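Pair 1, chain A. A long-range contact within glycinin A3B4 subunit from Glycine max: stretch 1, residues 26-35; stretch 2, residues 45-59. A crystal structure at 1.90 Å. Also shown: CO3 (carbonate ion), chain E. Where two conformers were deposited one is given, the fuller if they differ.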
# COMPACT_ATOMS: atom_id res chain seq x y z
N GLU A 26 1.74 11.98 -45.12
CA GLU A 26 2.20 13.27 -45.59
C GLU A 26 3.39 13.77 -44.78
O GLU A 26 4.42 14.14 -45.35
CB GLU A 26 1.07 14.29 -45.51
CG GLU A 26 1.53 15.72 -45.67
CD GLU A 26 0.39 16.70 -45.51
OE1 GLU A 26 -0.27 17.01 -46.51
OE2 GLU A 26 0.15 17.14 -44.37
N GLY A 27 3.24 13.79 -43.46
CA GLY A 27 4.29 14.30 -42.61
C GLY A 27 5.21 13.30 -41.93
O GLY A 27 6.04 13.70 -41.11
N GLY A 28 5.09 12.02 -42.26
CA GLY A 28 5.94 11.04 -41.64
C GLY A 28 5.79 9.61 -42.09
O GLY A 28 5.19 9.32 -43.14
N LEU A 29 6.32 8.70 -41.28
CA LEU A 29 6.30 7.28 -41.57
C LEU A 29 6.07 6.46 -40.30
O LEU A 29 6.54 6.83 -39.22
CB LEU A 29 7.64 6.87 -42.19
CG LEU A 29 7.87 5.41 -42.55
CD1 LEU A 29 6.95 5.01 -43.70
CD2 LEU A 29 9.33 5.21 -42.94
N ILE A 30 5.33 5.37 -40.44
CA ILE A 30 5.07 4.47 -39.32
C ILE A 30 5.42 3.07 -39.78
O ILE A 30 4.91 2.59 -40.80
CB ILE A 30 3.60 4.50 -38.88
CG1 ILE A 30 3.24 5.88 -38.32
CG2 ILE A 30 3.36 3.43 -37.81
CD1 ILE A 30 1.80 5.99 -37.85
N GLU A 31 6.33 2.43 -39.06
CA GLU A 31 6.76 1.08 -39.38
C GLU A 31 6.42 0.18 -38.20
O GLU A 31 6.75 0.50 -37.06
CB GLU A 31 8.27 1.07 -39.61
CG GLU A 31 8.70 1.87 -40.82
CD GLU A 31 10.19 2.05 -40.87
OE1 GLU A 31 10.68 3.06 -40.31
OE2 GLU A 31 10.88 1.19 -41.44
N THR A 32 5.77 -0.94 -38.47
CA THR A 32 5.42 -1.85 -37.39
C THR A 32 5.97 -3.25 -37.60
O THR A 32 6.15 -3.70 -38.73
CB THR A 32 3.89 -1.96 -37.21
OG1 THR A 32 3.29 -2.50 -38.40
CG2 THR A 32 3.29 -0.58 -36.93
N TRP A 33 6.25 -3.92 -36.49
CA TRP A 33 6.71 -5.31 -36.51
C TRP A 33 5.41 -6.10 -36.39
O TRP A 33 4.54 -5.73 -35.60
CB TRP A 33 7.61 -5.60 -35.31
CG TRP A 33 9.07 -5.19 -35.47
CD1 TRP A 33 10.14 -6.02 -35.70
CD2 TRP A 33 9.61 -3.86 -35.36
NE1 TRP A 33 11.30 -5.29 -35.73
CE2 TRP A 33 11.01 -3.97 -35.53
CE3 TRP A 33 9.05 -2.59 -35.15
CZ2 TRP A 33 11.86 -2.85 -35.48
CZ3 TRP A 33 9.90 -1.48 -35.09
CH2 TRP A 33 11.29 -1.62 -35.26
N ASN A 34 5.25 -7.16 -37.17
CA ASN A 34 4.04 -7.98 -37.11
C ASN A 34 3.95 -8.59 -35.71
O ASN A 34 4.88 -9.26 -35.26
CB ASN A 34 4.12 -9.10 -38.16
CG ASN A 34 2.81 -9.84 -38.31
OD1 ASN A 34 2.19 -10.24 -37.32
ND2 ASN A 34 2.39 -10.05 -39.55
N SER A 35 2.84 -8.37 -35.02
CA SER A 35 2.69 -8.89 -33.66
C SER A 35 2.58 -10.42 -33.61
O SER A 35 2.59 -11.01 -32.53
CB SER A 35 1.47 -8.26 -32.98
OG SER A 35 0.28 -8.60 -33.67
N VAL A 45 4.00 -8.54 -26.62
CA VAL A 45 4.14 -7.14 -27.02
C VAL A 45 4.40 -7.06 -28.52
O VAL A 45 4.53 -8.08 -29.19
CB VAL A 45 5.37 -6.47 -26.35
CG1 VAL A 45 5.34 -6.63 -24.83
CG2 VAL A 45 6.66 -7.09 -26.93
N THR A 46 4.45 -5.84 -29.03
CA THR A 46 4.80 -5.61 -30.42
C THR A 46 5.50 -4.26 -30.42
O THR A 46 5.49 -3.56 -29.40
CB THR A 46 3.60 -5.63 -31.39
OG1 THR A 46 4.11 -5.75 -32.73
CG2 THR A 46 2.78 -4.37 -31.31
N VAL A 47 6.12 -3.90 -31.53
CA VAL A 47 6.85 -2.64 -31.60
C VAL A 47 6.48 -1.83 -32.83
O VAL A 47 6.16 -2.37 -33.89
CB VAL A 47 8.38 -2.91 -31.60
CG1 VAL A 47 9.15 -1.59 -31.63
CG2 VAL A 47 8.76 -3.74 -30.38
N SER A 48 6.56 -0.51 -32.68
CA SER A 48 6.24 0.41 -33.76
C SER A 48 7.28 1.53 -33.83
O SER A 48 7.59 2.16 -32.82
CB SER A 48 4.85 1.01 -33.51
OG SER A 48 4.58 2.07 -34.40
N LYS A 49 7.84 1.75 -35.01
CA LYS A 49 8.84 2.80 -35.22
C LYS A 49 8.15 3.96 -35.92
O LYS A 49 7.60 3.80 -37.00
CB LYS A 49 9.98 2.27 -36.08
CG LYS A 49 11.09 3.27 -36.32
CD LYS A 49 12.20 2.63 -37.14
CE LYS A 49 13.31 3.62 -37.46
NZ LYS A 49 14.33 3.01 -38.36
N ARG A 50 8.19 5.14 -35.31
CA ARG A 50 7.53 6.30 -35.89
C ARG A 50 8.50 7.40 -36.28
O ARG A 50 9.45 7.70 -35.56
CB ARG A 50 6.49 6.86 -34.92
CG ARG A 50 5.27 5.97 -34.76
CD ARG A 50 4.53 6.23 -33.46
NE ARG A 50 3.84 5.02 -33.02
CZ ARG A 50 3.47 4.78 -31.77
NH1 ARG A 50 2.84 3.64 -31.48
NH2 ARG A 50 3.72 5.66 -30.81
N THR A 51 8.26 7.98 -37.45
CA THR A 51 9.11 9.06 -37.93
C THR A 51 8.27 10.28 -38.24
O THR A 51 7.31 10.21 -39.00
CB THR A 51 9.87 8.65 -39.21
OG1 THR A 51 10.74 7.55 -38.91
CG2 THR A 51 10.71 9.82 -39.72
N LEU A 52 8.62 11.39 -37.60
CA LEU A 52 7.92 12.64 -37.83
C LEU A 52 8.88 13.51 -38.60
O LEU A 52 9.95 13.85 -38.11
CB LEU A 52 7.58 13.33 -36.50
CG LEU A 52 6.45 12.79 -35.62
CD1 LEU A 52 6.64 11.31 -35.34
CD2 LEU A 52 6.43 13.59 -34.31
N ASN A 53 8.52 13.84 -39.83
CA ASN A 53 9.37 14.69 -40.64
C ASN A 53 9.26 16.12 -40.13
O ASN A 53 8.50 16.40 -39.20
CB ASN A 53 8.95 14.59 -42.11
CG ASN A 53 9.32 13.24 -42.72
OD1 ASN A 53 8.66 12.77 -43.65
ND2 ASN A 53 10.38 12.63 -42.21
N ARG A 54 10.02 17.03 -40.74
CA ARG A 54 10.01 18.43 -40.35
C ARG A 54 8.57 18.93 -40.30
O ARG A 54 7.79 18.71 -41.22
CB ARG A 54 10.83 19.25 -41.37
CG ARG A 54 11.17 20.66 -40.92
CD ARG A 54 12.34 21.19 -41.74
NE ARG A 54 12.71 22.55 -41.37
CZ ARG A 54 11.94 23.62 -41.58
NH1 ARG A 54 10.75 23.48 -42.15
NH2 ARG A 54 12.37 24.82 -41.22
N ASN A 55 8.23 19.61 -39.20
CA ASN A 55 6.88 20.13 -39.00
C ASN A 55 5.84 19.00 -38.95
O ASN A 55 4.65 19.24 -39.13
CB ASN A 55 6.50 21.10 -40.13
CG ASN A 55 7.21 22.44 -40.02
OD1 ASN A 55 6.90 23.37 -40.76
ND2 ASN A 55 8.16 22.55 -39.09
N GLY A 56 6.31 17.78 -38.71
CA GLY A 56 5.40 16.65 -38.65
C GLY A 56 4.57 16.58 -37.39
O GLY A 56 5.09 16.73 -36.28
N LEU A 57 3.27 16.34 -37.55
CA LEU A 57 2.34 16.25 -36.43
C LEU A 57 1.61 14.92 -36.43
O LEU A 57 0.88 14.60 -37.37
CB LEU A 57 1.33 17.39 -36.48
CG LEU A 57 0.12 17.33 -35.53
CD1 LEU A 57 0.56 17.51 -34.09
CD2 LEU A 57 -0.88 18.41 -35.91
N HIS A 58 1.81 14.13 -35.38
CA HIS A 58 1.15 12.85 -35.26
C HIS A 58 -0.21 13.14 -34.63
O HIS A 58 -0.29 13.53 -33.47
CB HIS A 58 1.97 11.92 -34.37
CG HIS A 58 1.44 10.52 -34.28
ND1 HIS A 58 1.97 9.57 -33.44
CD2 HIS A 58 0.43 9.91 -34.95
CE1 HIS A 58 1.31 8.44 -33.59
NE2 HIS A 58 0.37 8.62 -34.50
N LEU A 59 -1.27 12.96 -35.41
CA LEU A 59 -2.63 13.23 -34.94
C LEU A 59 -2.99 12.48 -33.66
O LEU A 59 -2.60 11.33 -33.46
CB LEU A 59 -3.64 12.92 -36.05
CG LEU A 59 -3.38 13.66 -37.37
CD1 LEU A 59 -4.51 13.36 -38.35
CD2 LEU A 59 -3.29 15.16 -37.11
C CO3 E . 4.85 9.18 -31.63
O1 CO3 E . 4.23 10.17 -32.15
O2 CO3 E . 4.17 8.18 -31.21
O3 CO3 E . 6.13 9.21 -31.54
O HOH W 1 6.88 14.44 -44.85
O HOH W 2 6.19 16.77 -41.97
O HOH W 3 9.27 5.09 -39.06
O HOH W 4 2.52 -9.99 -30.01

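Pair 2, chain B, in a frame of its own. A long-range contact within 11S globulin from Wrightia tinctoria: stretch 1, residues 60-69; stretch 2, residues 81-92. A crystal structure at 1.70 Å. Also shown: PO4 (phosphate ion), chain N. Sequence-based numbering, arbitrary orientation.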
# COMPACT_ATOMS: atom_id res chain seq x y z
N HIS B 60 -6.73 31.30 32.50
CA HIS B 60 -5.55 30.81 33.16
C HIS B 60 -4.74 31.98 33.66
O HIS B 60 -5.03 33.13 33.30
CB HIS B 60 -4.70 29.93 32.16
CG HIS B 60 -5.54 29.00 31.32
ND1 HIS B 60 -6.14 27.87 31.83
CD2 HIS B 60 -5.90 29.04 30.00
CE1 HIS B 60 -6.86 27.29 30.89
NE2 HIS B 60 -6.75 27.99 29.78
N GLU B 61 -3.64 31.69 34.32
CA GLU B 61 -2.75 32.74 34.73
C GLU B 61 -2.20 33.52 33.55
O GLU B 61 -2.16 34.75 33.59
CB GLU B 61 -1.59 32.15 35.48
CG GLU B 61 -0.53 33.16 35.81
CD GLU B 61 0.58 32.63 36.61
OE1 GLU B 61 1.47 31.93 36.08
OE2 GLU B 61 0.61 33.02 37.80
N ALA B 62 -1.81 32.79 32.49
CA ALA B 62 -1.08 33.33 31.39
C ALA B 62 -1.80 33.23 30.03
O ALA B 62 -1.15 33.23 28.97
CB ALA B 62 0.28 32.71 31.32
N GLY B 63 -3.10 33.25 30.08
CA GLY B 63 -3.90 33.28 28.89
C GLY B 63 -5.27 32.77 29.19
O GLY B 63 -5.63 32.68 30.35
N TYR B 64 -6.01 32.42 28.15
CA TYR B 64 -7.33 31.89 28.24
C TYR B 64 -7.69 31.00 27.06
O TYR B 64 -7.02 31.04 26.02
CB TYR B 64 -8.39 32.98 28.34
CG TYR B 64 -8.41 33.99 27.23
CD1 TYR B 64 -7.68 35.18 27.30
CD2 TYR B 64 -9.23 33.78 26.11
CE1 TYR B 64 -7.71 36.11 26.24
CE2 TYR B 64 -9.30 34.70 25.11
CZ TYR B 64 -8.55 35.86 25.18
OH TYR B 64 -8.66 36.76 24.15
N SER B 65 -8.72 30.19 27.27
CA SER B 65 -9.21 29.27 26.24
C SER B 65 -10.65 29.47 25.97
O SER B 65 -11.45 29.34 26.87
CB SER B 65 -8.96 27.82 26.68
OG SER B 65 -7.57 27.61 26.96
N GLU B 66 -11.04 29.68 24.71
CA GLU B 66 -12.43 29.87 24.34
C GLU B 66 -12.88 28.65 23.60
O GLU B 66 -12.17 28.22 22.65
CB GLU B 66 -12.61 31.10 23.44
CG GLU B 66 -12.03 32.37 24.05
CD GLU B 66 -12.38 33.58 23.16
OE1 GLU B 66 -11.68 33.85 22.19
OE2 GLU B 66 -13.37 34.25 23.44
N ILE B 67 -14.01 28.11 24.02
CA ILE B 67 -14.55 26.86 23.50
C ILE B 67 -15.85 27.07 22.78
O ILE B 67 -16.78 27.71 23.32
CB ILE B 67 -14.72 25.85 24.63
CG1 ILE B 67 -13.39 25.65 25.32
CG2 ILE B 67 -15.33 24.55 24.10
CD1 ILE B 67 -13.56 24.87 26.60
N TRP B 68 -15.96 26.54 21.54
CA TRP B 68 -17.25 26.56 20.82
C TRP B 68 -18.09 25.48 21.41
O TRP B 68 -17.57 24.42 21.88
CB TRP B 68 -17.08 26.34 19.30
CG TRP B 68 -16.69 27.58 18.50
CD1 TRP B 68 -17.55 28.26 17.77
CD2 TRP B 68 -15.42 28.28 18.41
NE1 TRP B 68 -16.94 29.33 17.20
CE2 TRP B 68 -15.63 29.37 17.56
CE3 TRP B 68 -14.12 28.07 18.93
CZ2 TRP B 68 -14.62 30.28 17.23
CZ3 TRP B 68 -13.11 28.95 18.57
CH2 TRP B 68 -13.36 30.04 17.72
N ASP B 69 -19.40 25.71 21.42
CA ASP B 69 -20.31 24.76 22.06
C ASP B 69 -20.25 23.40 21.33
O ASP B 69 -20.71 23.29 20.21
CB ASP B 69 -21.74 25.28 21.98
CG ASP B 69 -22.72 24.48 22.79
OD1 ASP B 69 -22.46 23.29 23.17
OD2 ASP B 69 -23.81 25.01 22.98
N ASP B 81 -14.49 19.32 17.64
CA ASP B 81 -14.43 20.41 18.65
C ASP B 81 -13.56 21.51 18.12
O ASP B 81 -12.60 21.28 17.36
CB ASP B 81 -13.93 19.92 19.99
CG ASP B 81 -15.06 19.35 20.82
OD1 ASP B 81 -16.23 19.81 20.69
OD2 ASP B 81 -14.83 18.41 21.56
N ALA B 82 -13.89 22.75 18.53
CA ALA B 82 -13.11 23.90 18.18
C ALA B 82 -12.80 24.73 19.44
O ALA B 82 -13.67 24.96 20.31
CB ALA B 82 -13.85 24.71 17.14
N THR B 83 -11.54 25.08 19.57
CA THR B 83 -11.01 25.88 20.67
C THR B 83 -10.09 26.96 20.19
O THR B 83 -9.30 26.77 19.27
CB THR B 83 -10.20 25.02 21.64
OG1 THR B 83 -10.93 23.84 21.95
CG2 THR B 83 -9.91 25.76 22.97
N ARG B 84 -10.18 28.14 20.83
CA ARG B 84 -9.24 29.26 20.53
C ARG B 84 -8.41 29.50 21.78
O ARG B 84 -8.94 30.00 22.81
CB ARG B 84 -9.97 30.53 20.07
CG ARG B 84 -9.06 31.68 19.74
CD ARG B 84 -9.76 32.74 18.89
NE ARG B 84 -10.88 33.37 19.58
CZ ARG B 84 -12.01 33.86 19.04
NH1 ARG B 84 -12.33 33.75 17.72
NH2 ARG B 84 -12.88 34.49 19.87
N HIS B 85 -7.13 29.16 21.72
CA HIS B 85 -6.28 29.45 22.86
C HIS B 85 -5.56 30.75 22.64
O HIS B 85 -5.11 31.03 21.56
CB HIS B 85 -5.26 28.36 23.11
CG HIS B 85 -5.82 27.03 23.47
ND1 HIS B 85 -6.45 26.75 24.67
CD2 HIS B 85 -5.82 25.86 22.76
CE1 HIS B 85 -6.80 25.47 24.69
NE2 HIS B 85 -6.43 24.90 23.53
N VAL B 86 -5.44 31.57 23.72
CA VAL B 86 -4.82 32.84 23.61
C VAL B 86 -3.77 32.83 24.70
O VAL B 86 -4.13 32.69 25.86
CB VAL B 86 -5.83 33.99 23.74
CG1 VAL B 86 -5.07 35.32 23.78
CG2 VAL B 86 -6.79 33.97 22.55
N ILE B 87 -2.50 32.83 24.33
CA ILE B 87 -1.41 32.64 25.25
C ILE B 87 -0.68 33.97 25.36
O ILE B 87 -0.11 34.41 24.41
CB ILE B 87 -0.43 31.54 24.78
CG1 ILE B 87 -1.16 30.17 24.57
CG2 ILE B 87 0.71 31.31 25.74
CD1 ILE B 87 -0.35 29.18 23.75
N GLU B 88 -0.64 34.54 26.55
CA GLU B 88 0.12 35.77 26.79
C GLU B 88 1.58 35.67 26.55
O GLU B 88 2.16 34.59 26.54
CB GLU B 88 -0.08 36.24 28.24
CG GLU B 88 -1.50 36.69 28.48
CD GLU B 88 -1.80 36.98 29.96
OE1 GLU B 88 -0.85 37.25 30.76
OE2 GLU B 88 -3.00 36.90 30.34
N ASN B 89 2.24 36.82 26.45
CA ASN B 89 3.70 36.86 26.46
C ASN B 89 4.31 36.09 27.64
O ASN B 89 3.81 36.16 28.70
CB ASN B 89 4.18 38.34 26.52
CG ASN B 89 5.67 38.47 26.86
OD1 ASN B 89 6.02 38.80 28.03
ND2 ASN B 89 6.54 38.17 25.90
N ARG B 90 5.36 35.32 27.37
CA ARG B 90 6.03 34.42 28.28
C ARG B 90 5.10 33.36 28.91
O ARG B 90 5.47 32.75 29.90
CB ARG B 90 6.82 35.22 29.29
CG ARG B 90 8.00 35.95 28.65
CD ARG B 90 8.86 36.71 29.64
NE ARG B 90 10.00 37.29 28.92
CZ ARG B 90 11.05 37.89 29.48
NH1 ARG B 90 11.13 38.03 30.81
NH2 ARG B 90 12.02 38.36 28.69
N GLY B 91 3.95 33.10 28.27
CA GLY B 91 3.03 32.06 28.69
C GLY B 91 3.41 30.67 28.14
O GLY B 91 3.73 30.52 26.92
N LEU B 92 3.34 29.69 29.05
CA LEU B 92 3.61 28.26 28.79
C LEU B 92 2.31 27.47 28.91
O LEU B 92 1.68 27.44 29.99
CB LEU B 92 4.72 27.76 29.72
CG LEU B 92 4.99 26.27 29.81
CD1 LEU B 92 5.39 25.80 28.39
CD2 LEU B 92 6.10 25.99 30.81
P PO4 N . -5.39 20.83 23.78
O1 PO4 N . -5.32 19.80 25.02
O2 PO4 N . -4.13 21.30 23.07
O3 PO4 N . -5.96 20.06 22.58
O4 PO4 N . -6.44 21.94 23.88
O HOH W 5 -15.91 22.52 20.78

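Pair 1 and pair 2 superpose with an RMSD of 0.3 Å over the N, CA and C atoms of 14 central residues. In each, two antiparallel strands approach to 4.6 Å between axes, with N-to-C directions 163° apart in pair 1 and 166° in pair 2. Five bridges match, from A:Gly28–A:Leu52 and B:Gly63–B:Ile87 to A:Thr32–A:Ser48 and B:Ile67–B:Thr83. The ladder of backbone hydrogen bonds is the same: A:Lys49 N to A:Glu31 O spans 2.6 Å, and B:Arg84 N to B:Glu66 O spans 2.7 Å.

Glycine recurs where the strands leave no room. An ideal CB on A:Gly28 would lie 2.1 Å from A:Thr51 O, and one on B:Gly63 would lie 2.1 Å from B:Val86 O. A type II turn follows the pairing strand in each second stretch, running from A:Asn53 to A:Gly56 and from B:Glu88 to B:Gly91, and a CB on its last residue would clash with A:Gly27 O (2.8 Å) at A:Gly56, or with B:Ala62 O (3.0 Å) at B:Gly91. A:Gly27 matches B:Ala62, whose CB packs 3.9 Å from B:Gly91 CA.

On the face carrying A:Leu29 and A:Glu31, the first pairing sets A:Leu29 CB 4.1 Å from A:Thr51 CB. In pair 2, B:Tyr64 at chi1 p lays its ring over B:Val86; the CB of B:Val86 sits 3.7 Å from the B:Tyr64 ring centroid, 17° off the normal, a CH-pi contact. The next pairing keeps the glutamate but changes the base. A:Lys49 is extended, t at all four chi angles, and A:Glu31 OE1 stays 4.1 Å from A:Lys49 NZ, beyond a salt bridge; water 3 lies 2.8 Å from A:Glu31 OE1, 2.9 Å from A:Lys49 O and 2.9 Å from A:Thr51 OG1, within hydrogen-bonding distance of all three. B:Arg84 turns at chi3 (p), so that B:Glu66 OE1 accepts from B:Arg84 NE (2.8 Å) and NH2 (2.7 Å) in a salt bridge. The guanidinium also presents one face to B:Trp68 CH2.

The matched tryptophans have chi1 near -82°. A:Trp33 CZ3 reaches A:Val47 CG1 at 3.5 Å; with the smaller B:Ala82, the closest side-chain approach is B:Trp68 CE3 to B:Ala82 CB, 3.8 Å.

On the other face, A:Ile30 CG1 packs 4.1 Å from A:Arg50 CG, whereas B:Ser65 OG and B:His85 ND1 share a 2.7 Å hydrogen bond. Both basic residues also bind an anion, probably from the crystallisation liquor: A:Arg50 NH2 donates to carbonate O2 (2.6 Å), and B:His85 NE2 to phosphate O4 (3.0 Å).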